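Local structure of inositol monophosphatase family protein (4I3Y) at residues E70-K78 with I87-I96; G189-R197 with D215-A223. The protein probably hydrolyses inositol monophosphates to inositol and phosphate, a magnesium-dependent reaction that lithium inhibits. All coordinates share one frame; numbering follows the deposited sequence.

Contact 1: E70-K78 with I87-I96; sequences EHQLLAEEK and INHLWIMDPI. With MG (magnesium ion), chain D; MG (magnesium ion), chain F.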
# COMPACT_ATOMS: atom_id res chain seq x y z
N GLU A 70 -10.38 -36.86 0.26
CA GLU A 70 -11.73 -36.66 0.85
C GLU A 70 -12.06 -35.18 0.92
O GLU A 70 -13.22 -34.81 1.07
CB GLU A 70 -11.81 -37.16 2.31
CG GLU A 70 -11.45 -38.61 2.54
CD GLU A 70 -12.15 -39.51 1.54
OE1 GLU A 70 -11.46 -40.01 0.62
OE2 GLU A 70 -13.38 -39.68 1.66
N HIS A 71 -11.02 -34.35 0.93
CA HIS A 71 -11.21 -32.93 1.30
C HIS A 71 -11.95 -32.19 0.17
O HIS A 71 -11.73 -32.46 -0.99
CB HIS A 71 -9.86 -32.29 1.68
CG HIS A 71 -9.33 -32.75 3.00
ND1 HIS A 71 -8.65 -31.93 3.87
CD2 HIS A 71 -9.41 -33.96 3.61
CE1 HIS A 71 -8.35 -32.60 4.97
NE2 HIS A 71 -8.79 -33.84 4.83
N GLN A 72 -12.86 -31.29 0.51
CA GLN A 72 -13.53 -30.54 -0.57
C GLN A 72 -12.98 -29.06 -0.76
O GLN A 72 -12.45 -28.49 0.19
CB GLN A 72 -15.02 -30.58 -0.35
CG GLN A 72 -15.67 -31.75 -1.09
CD GLN A 72 -17.18 -31.55 -1.15
OE1 GLN A 72 -17.83 -31.51 -0.10
NE2 GLN A 72 -17.74 -31.35 -2.38
N LEU A 73 -13.10 -28.50 -1.96
CA LEU A 73 -12.59 -27.16 -2.28
C LEU A 73 -13.69 -26.15 -2.67
O LEU A 73 -14.43 -26.34 -3.68
CB LEU A 73 -11.50 -27.25 -3.38
CG LEU A 73 -10.91 -25.93 -3.88
CD1 LEU A 73 -10.11 -25.26 -2.74
CD2 LEU A 73 -10.00 -26.19 -5.04
N LEU A 74 -13.84 -25.11 -1.85
CA LEU A 74 -14.64 -23.95 -2.26
C LEU A 74 -13.69 -22.85 -2.78
O LEU A 74 -12.88 -22.36 -2.01
CB LEU A 74 -15.47 -23.46 -1.06
CG LEU A 74 -16.31 -22.14 -1.10
CD1 LEU A 74 -17.00 -22.02 -2.40
CD2 LEU A 74 -17.33 -22.09 0.01
N ALA A 75 -13.74 -22.49 -4.06
CA ALA A 75 -12.73 -21.58 -4.61
C ALA A 75 -13.28 -20.63 -5.66
O ALA A 75 -14.24 -20.98 -6.44
CB ALA A 75 -11.54 -22.34 -5.19
N GLU A 76 -12.66 -19.46 -5.73
CA GLU A 76 -13.12 -18.43 -6.63
C GLU A 76 -13.33 -18.81 -8.12
O GLU A 76 -14.38 -18.51 -8.72
CB GLU A 76 -12.20 -17.22 -6.58
CG GLU A 76 -12.81 -16.09 -7.40
CD GLU A 76 -12.11 -14.76 -7.19
OE1 GLU A 76 -12.56 -13.75 -7.79
OE2 GLU A 76 -11.12 -14.74 -6.42
N GLU A 77 -12.34 -19.42 -8.74
CA GLU A 77 -12.40 -19.55 -10.18
C GLU A 77 -13.03 -20.89 -10.69
O GLU A 77 -12.61 -21.43 -11.66
CB GLU A 77 -11.03 -19.29 -10.83
CG GLU A 77 -10.24 -18.11 -10.26
CD GLU A 77 -10.94 -16.72 -10.37
OE1 GLU A 77 -11.96 -16.59 -11.13
OE2 GLU A 77 -10.49 -15.75 -9.66
N LYS A 78 -14.02 -21.41 -9.99
CA LYS A 78 -14.73 -22.60 -10.46
C LYS A 78 -16.10 -22.49 -9.88
O LYS A 78 -16.30 -21.67 -9.01
CB LYS A 78 -14.08 -23.87 -9.93
CG LYS A 78 -14.13 -24.06 -8.40
CD LYS A 78 -13.60 -25.45 -8.05
CE LYS A 78 -13.71 -25.79 -6.61
NZ LYS A 78 -15.11 -26.03 -6.18
N ILE A 87 -20.11 -30.34 5.45
CA ILE A 87 -18.85 -30.81 4.85
C ILE A 87 -17.75 -30.97 5.94
O ILE A 87 -17.49 -30.05 6.71
CB ILE A 87 -18.43 -29.92 3.65
CG1 ILE A 87 -17.17 -30.48 2.97
CG2 ILE A 87 -18.32 -28.44 4.07
CD1 ILE A 87 -17.39 -31.83 2.34
N ASN A 88 -17.16 -32.17 6.04
CA ASN A 88 -16.29 -32.48 7.18
C ASN A 88 -14.94 -31.74 7.07
O ASN A 88 -14.50 -31.07 8.01
CB ASN A 88 -16.10 -34.01 7.38
CG ASN A 88 -17.24 -34.63 8.21
OD1 ASN A 88 -17.72 -35.71 7.92
ND2 ASN A 88 -17.68 -33.91 9.24
N HIS A 89 -14.35 -31.88 5.90
CA HIS A 89 -13.02 -31.31 5.56
C HIS A 89 -13.16 -30.33 4.40
O HIS A 89 -13.35 -30.73 3.27
CB HIS A 89 -12.02 -32.43 5.22
CG HIS A 89 -11.82 -33.40 6.33
ND1 HIS A 89 -11.19 -33.06 7.52
CD2 HIS A 89 -12.20 -34.70 6.47
CE1 HIS A 89 -11.16 -34.11 8.32
NE2 HIS A 89 -11.76 -35.12 7.71
N LEU A 90 -13.06 -29.04 4.70
CA LEU A 90 -13.26 -28.06 3.64
C LEU A 90 -12.14 -27.03 3.57
O LEU A 90 -11.80 -26.41 4.59
CB LEU A 90 -14.53 -27.30 3.92
CG LEU A 90 -14.78 -26.19 2.87
CD1 LEU A 90 -15.00 -26.64 1.44
CD2 LEU A 90 -15.91 -25.33 3.37
N TRP A 91 -11.62 -26.86 2.37
CA TRP A 91 -10.66 -25.81 2.04
C TRP A 91 -11.35 -24.66 1.29
O TRP A 91 -12.03 -24.89 0.30
CB TRP A 91 -9.52 -26.38 1.17
CG TRP A 91 -8.66 -27.32 2.00
CD1 TRP A 91 -8.91 -28.65 2.25
CD2 TRP A 91 -7.49 -26.98 2.78
NE1 TRP A 91 -7.93 -29.18 3.11
CE2 TRP A 91 -7.05 -28.18 3.44
CE3 TRP A 91 -6.76 -25.80 2.94
CZ2 TRP A 91 -5.89 -28.22 4.26
CZ3 TRP A 91 -5.62 -25.82 3.75
CH2 TRP A 91 -5.20 -27.04 4.42
N ILE A 92 -11.15 -23.42 1.74
CA ILE A 92 -11.63 -22.30 0.93
C ILE A 92 -10.40 -21.60 0.33
O ILE A 92 -9.40 -21.37 1.04
CB ILE A 92 -12.48 -21.35 1.73
CG1 ILE A 92 -13.67 -22.10 2.32
CG2 ILE A 92 -12.88 -20.15 0.84
CD1 ILE A 92 -14.71 -21.20 2.99
N MET A 93 -10.43 -21.36 -0.98
CA MET A 93 -9.24 -20.74 -1.62
C MET A 93 -9.54 -19.53 -2.49
O MET A 93 -10.37 -19.60 -3.40
CB MET A 93 -8.48 -21.73 -2.50
CG MET A 93 -7.23 -21.16 -3.18
SD MET A 93 -6.47 -22.35 -4.32
CE MET A 93 -4.76 -21.96 -4.05
N ASP A 94 -8.77 -18.46 -2.27
CA ASP A 94 -8.70 -17.37 -3.25
C ASP A 94 -7.32 -17.47 -3.94
O ASP A 94 -6.30 -17.17 -3.29
CB ASP A 94 -8.82 -16.03 -2.55
CG ASP A 94 -9.12 -14.92 -3.51
OD1 ASP A 94 -8.78 -15.06 -4.71
OD2 ASP A 94 -9.78 -13.99 -3.05
N PRO A 95 -7.28 -17.95 -5.22
CA PRO A 95 -5.93 -18.24 -5.71
C PRO A 95 -5.10 -16.99 -5.92
O PRO A 95 -3.88 -17.01 -5.70
CB PRO A 95 -6.18 -18.99 -6.99
CG PRO A 95 -7.58 -18.52 -7.46
CD PRO A 95 -8.34 -18.36 -6.17
N ILE A 96 -5.73 -15.90 -6.37
CA ILE A 96 -5.05 -14.60 -6.27
C ILE A 96 -6.10 -13.63 -5.68
O ILE A 96 -7.12 -13.40 -6.30
CB ILE A 96 -4.57 -14.06 -7.63
CG1 ILE A 96 -3.38 -14.89 -8.22
CG2 ILE A 96 -4.25 -12.54 -7.50
CD1 ILE A 96 -2.07 -14.62 -7.51
MG MG D . -9.22 -13.87 -6.21
MG MG F . -11.66 -11.94 -8.67
O HOH W 1 -8.71 -15.35 -7.85
O HOH W 2 -11.07 -13.22 -10.21
O HOH W 3 -13.81 -11.70 -9.12
O HOH W 4 -11.01 -10.25 -9.82
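Strands 72-75 and 89-94 run parallel at one margin of the large mixed sheet of the inositol monophosphatase fold and deliver Glu76 and Asp94 to its magnesium site. Backbone bonds alternate from Gln72 N to His89 O as far as Glu76 N to Met93 O, just past strand 72-75, the last the longest at 3.3 Å. At the N-terminal end the imidazoles of His71 and His89 form an offset stack, centroids 4.3 Å apart and planes within 1°, with His89 CB over the centre of the His71 ring. Trp91 NE1 donates to His71 ND1 (2.9 Å, 154° at the hydrogen), close to both ring planes; this bond and the stack together restrain the His71 ring, and the bond is consistent with ND1 being its unprotonated nitrogen. Tyr115 joins this aromatic cluster and bonds His89 ND1. Leu73 CD1 rests on Met93 CB on one face of the sheet, while Leu74 and Ile92 lie side by side on the other. Past the strands, the Glu76 chain is extended, its CG anti to the backbone N (chi1 -172°), and its carboxylate bridges the two magnesium ions: OE2 binds one at 2.1 Å, OE1 the other at 2.2 Å. Asp94 OD1 (2.0 Å) and Ile96 O also hold the first ion. Glu77 OE2 accepts from one water on each metal, a second-shell role; Lys42 makes a salt bridge to Glu77 and a hydrogen bond to Glu76. Glu76 OE2 and Asp94 OD1 are only 2.9 Å apart, a closeness of two acceptors that their shared magnesium ion accounts for.

Contact 2: G189-R197 with D215-A223; sequences GACGLDSMR and DIAAQFLFA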
# COMPACT_ATOMS: atom_id res chain seq x y z
N GLY A 189 -5.68 -2.60 -1.25
CA GLY A 189 -6.51 -3.08 -2.34
C GLY A 189 -6.59 -4.59 -2.56
O GLY A 189 -7.16 -5.06 -3.57
N ALA A 190 -6.02 -5.35 -1.63
CA ALA A 190 -6.28 -6.78 -1.53
C ALA A 190 -6.90 -7.06 -0.17
O ALA A 190 -6.29 -6.80 0.83
CB ALA A 190 -4.96 -7.57 -1.72
N CYS A 191 -8.10 -7.65 -0.12
CA CYS A 191 -8.77 -7.90 1.17
C CYS A 191 -7.85 -8.60 2.18
O CYS A 191 -7.80 -8.21 3.34
CB CYS A 191 -10.03 -8.75 0.98
SG CYS A 191 -11.01 -8.92 2.49
N GLY A 192 -7.18 -9.66 1.75
CA GLY A 192 -6.30 -10.35 2.66
C GLY A 192 -5.15 -9.53 3.16
O GLY A 192 -4.70 -9.73 4.26
N LEU A 193 -4.62 -8.62 2.34
CA LEU A 193 -3.50 -7.81 2.79
C LEU A 193 -3.95 -6.65 3.69
O LEU A 193 -3.29 -6.32 4.73
CB LEU A 193 -2.75 -7.23 1.56
CG LEU A 193 -2.00 -8.37 0.81
CD1 LEU A 193 -1.21 -7.71 -0.32
CD2 LEU A 193 -1.08 -9.26 1.67
N ASP A 194 -5.03 -5.99 3.29
CA ASP A 194 -5.55 -4.93 4.13
C ASP A 194 -5.97 -5.60 5.47
O ASP A 194 -5.86 -4.96 6.55
CB ASP A 194 -6.80 -4.26 3.50
CG ASP A 194 -6.46 -3.29 2.37
OD1 ASP A 194 -6.05 -2.10 2.64
OD2 ASP A 194 -6.70 -3.70 1.18
N SER A 195 -6.44 -6.87 5.44
CA SER A 195 -6.79 -7.56 6.74
C SER A 195 -5.59 -7.78 7.60
O SER A 195 -5.62 -7.53 8.81
CB SER A 195 -7.51 -8.87 6.51
OG SER A 195 -8.72 -8.58 5.84
N MET A 196 -4.49 -8.19 6.97
CA MET A 196 -3.28 -8.45 7.74
C MET A 196 -2.71 -7.16 8.32
O MET A 196 -2.06 -7.19 9.37
CB MET A 196 -2.19 -9.11 6.88
CG MET A 196 -2.42 -10.58 6.56
SD MET A 196 -2.74 -11.65 8.03
CE MET A 196 -4.51 -11.88 7.76
N ARG A 197 -2.92 -6.03 7.65
CA ARG A 197 -2.49 -4.73 8.29
C ARG A 197 -3.28 -4.51 9.60
O ARG A 197 -2.75 -3.97 10.57
CB ARG A 197 -2.67 -3.60 7.34
CG ARG A 197 -1.87 -3.82 6.06
CD ARG A 197 -0.94 -2.63 5.86
NE ARG A 197 -0.14 -2.81 4.66
CZ ARG A 197 0.63 -1.85 4.15
NH1 ARG A 197 0.77 -0.66 4.72
NH2 ARG A 197 1.27 -2.10 3.05
N ASP A 215 -12.50 -14.32 -0.23
CA ASP A 215 -11.79 -13.05 0.13
C ASP A 215 -11.54 -12.91 1.64
O ASP A 215 -10.64 -12.17 2.06
CB ASP A 215 -12.58 -11.80 -0.33
CG ASP A 215 -12.90 -11.80 -1.79
OD1 ASP A 215 -12.00 -11.99 -2.66
OD2 ASP A 215 -14.10 -11.57 -2.07
N ILE A 216 -12.36 -13.59 2.45
CA ILE A 216 -12.28 -13.49 3.92
C ILE A 216 -11.97 -14.78 4.68
O ILE A 216 -11.95 -14.78 5.91
CB ILE A 216 -13.58 -12.84 4.50
CG1 ILE A 216 -14.87 -13.67 4.17
CG2 ILE A 216 -13.73 -11.43 3.91
CD1 ILE A 216 -16.04 -13.26 5.06
N ALA A 217 -11.74 -15.88 3.96
CA ALA A 217 -11.81 -17.22 4.57
C ALA A 217 -10.71 -17.43 5.62
O ALA A 217 -10.98 -17.99 6.67
CB ALA A 217 -11.74 -18.30 3.49
N ALA A 218 -9.50 -16.95 5.36
CA ALA A 218 -8.38 -17.15 6.30
C ALA A 218 -8.48 -16.28 7.55
O ALA A 218 -7.96 -16.64 8.62
CB ALA A 218 -7.07 -16.83 5.59
N GLN A 219 -9.11 -15.12 7.39
CA GLN A 219 -9.12 -14.10 8.40
C GLN A 219 -9.84 -14.52 9.70
O GLN A 219 -9.48 -14.03 10.80
CB GLN A 219 -9.74 -12.81 7.84
CG GLN A 219 -8.89 -12.07 6.82
CD GLN A 219 -9.16 -12.48 5.39
OE1 GLN A 219 -9.16 -13.69 5.05
NE2 GLN A 219 -9.29 -11.48 4.50
N PHE A 220 -10.85 -15.41 9.60
CA PHE A 220 -11.53 -15.91 10.82
C PHE A 220 -10.56 -16.38 11.85
O PHE A 220 -10.65 -16.00 13.01
CB PHE A 220 -12.49 -17.08 10.53
CG PHE A 220 -13.74 -16.69 9.76
CD1 PHE A 220 -14.85 -16.19 10.41
CD2 PHE A 220 -13.80 -16.86 8.36
CE1 PHE A 220 -15.99 -15.85 9.67
CE2 PHE A 220 -14.91 -16.52 7.64
CZ PHE A 220 -16.01 -15.98 8.30
N LEU A 221 -9.64 -17.26 11.47
CA LEU A 221 -8.76 -17.83 12.51
C LEU A 221 -7.74 -16.80 13.00
O LEU A 221 -7.39 -16.77 14.21
CB LEU A 221 -8.09 -19.12 11.98
CG LEU A 221 -7.19 -19.85 12.93
CD1 LEU A 221 -8.01 -20.23 14.14
CD2 LEU A 221 -6.59 -21.10 12.26
N PHE A 222 -7.28 -15.91 12.08
CA PHE A 222 -6.42 -14.81 12.51
C PHE A 222 -7.13 -13.97 13.57
O PHE A 222 -6.50 -13.57 14.55
CB PHE A 222 -5.93 -13.96 11.33
CG PHE A 222 -4.85 -14.63 10.49
CD1 PHE A 222 -3.50 -14.52 10.85
CD2 PHE A 222 -5.17 -15.33 9.34
CE1 PHE A 222 -2.51 -15.15 10.10
CE2 PHE A 222 -4.18 -15.96 8.57
CZ PHE A 222 -2.85 -15.85 8.93
N ALA A 223 -8.41 -13.66 13.35
CA ALA A 223 -9.16 -12.75 14.24
C ALA A 223 -9.34 -13.44 15.61
O ALA A 223 -9.09 -12.83 16.65
CB ALA A 223 -10.52 -12.39 13.62
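Ser195 and Gln219 join two nearly parallel helices of the inositol monophosphatase fold, 191-197 and 219-223, which face each other near the centre of the chain with axes 11.1 Å apart, a spacing bridged by side chains. The polar link is Gln219, whose amide NE2 donates to Ser195 OG (3.2 Å, 163° at the hydrogen) close to the amide plane and to Asp215 O (2.9 Å) on a carbonyl lone pair. The bend of its chain at chi2 (91°) turns the amide back toward Asp215, so one nitrogen joins the facing helix to the preceding helical turn. Ser195 OG in turn donates to Cys191 O, which also accepts from Ser195 N on the opposite face of the carbonyl plane. On the side of the probable active site, Asp215 OD2 accepts from Lys212 N, and Gly192 N bonds Asp97. Among the apolar contacts, Cys191 SG lies against Ile216 CG2, and Phe246 of strand 246-249 touches both side chains. Farther along the helices, Met196 and Phe222 make a Met-aromatic contact, crossing at about a right angle. The methionine, bent at chi2 and chi3, lays both sulfur and methyl over one ring face: SD is 4.1 Å from the ring centroid of Phe222, while CE sits 3.9 Å from Phe222 CD2.

Overall arrangement
The residues of contact 1 all precede those of contact 2 in the chain, and the two centres lie about 16 Å apart. Contact 1 forms the 72-75 end of the seven-stranded sheet; contact 2 sits near the centre of the chain, where its helices touch strand 120-128 of that sheet and strands 229-232 and 246-249 of the five-stranded one. They meet where Asp94 OD2 and Asp215 OD1 approach to 3.0 Å, and where Ile92 packs on Ala217. A phosphate ion, probably from the crystallisation liquor, lies near both aspartates, consistent with an active site assembled between the two sheets from both contacts.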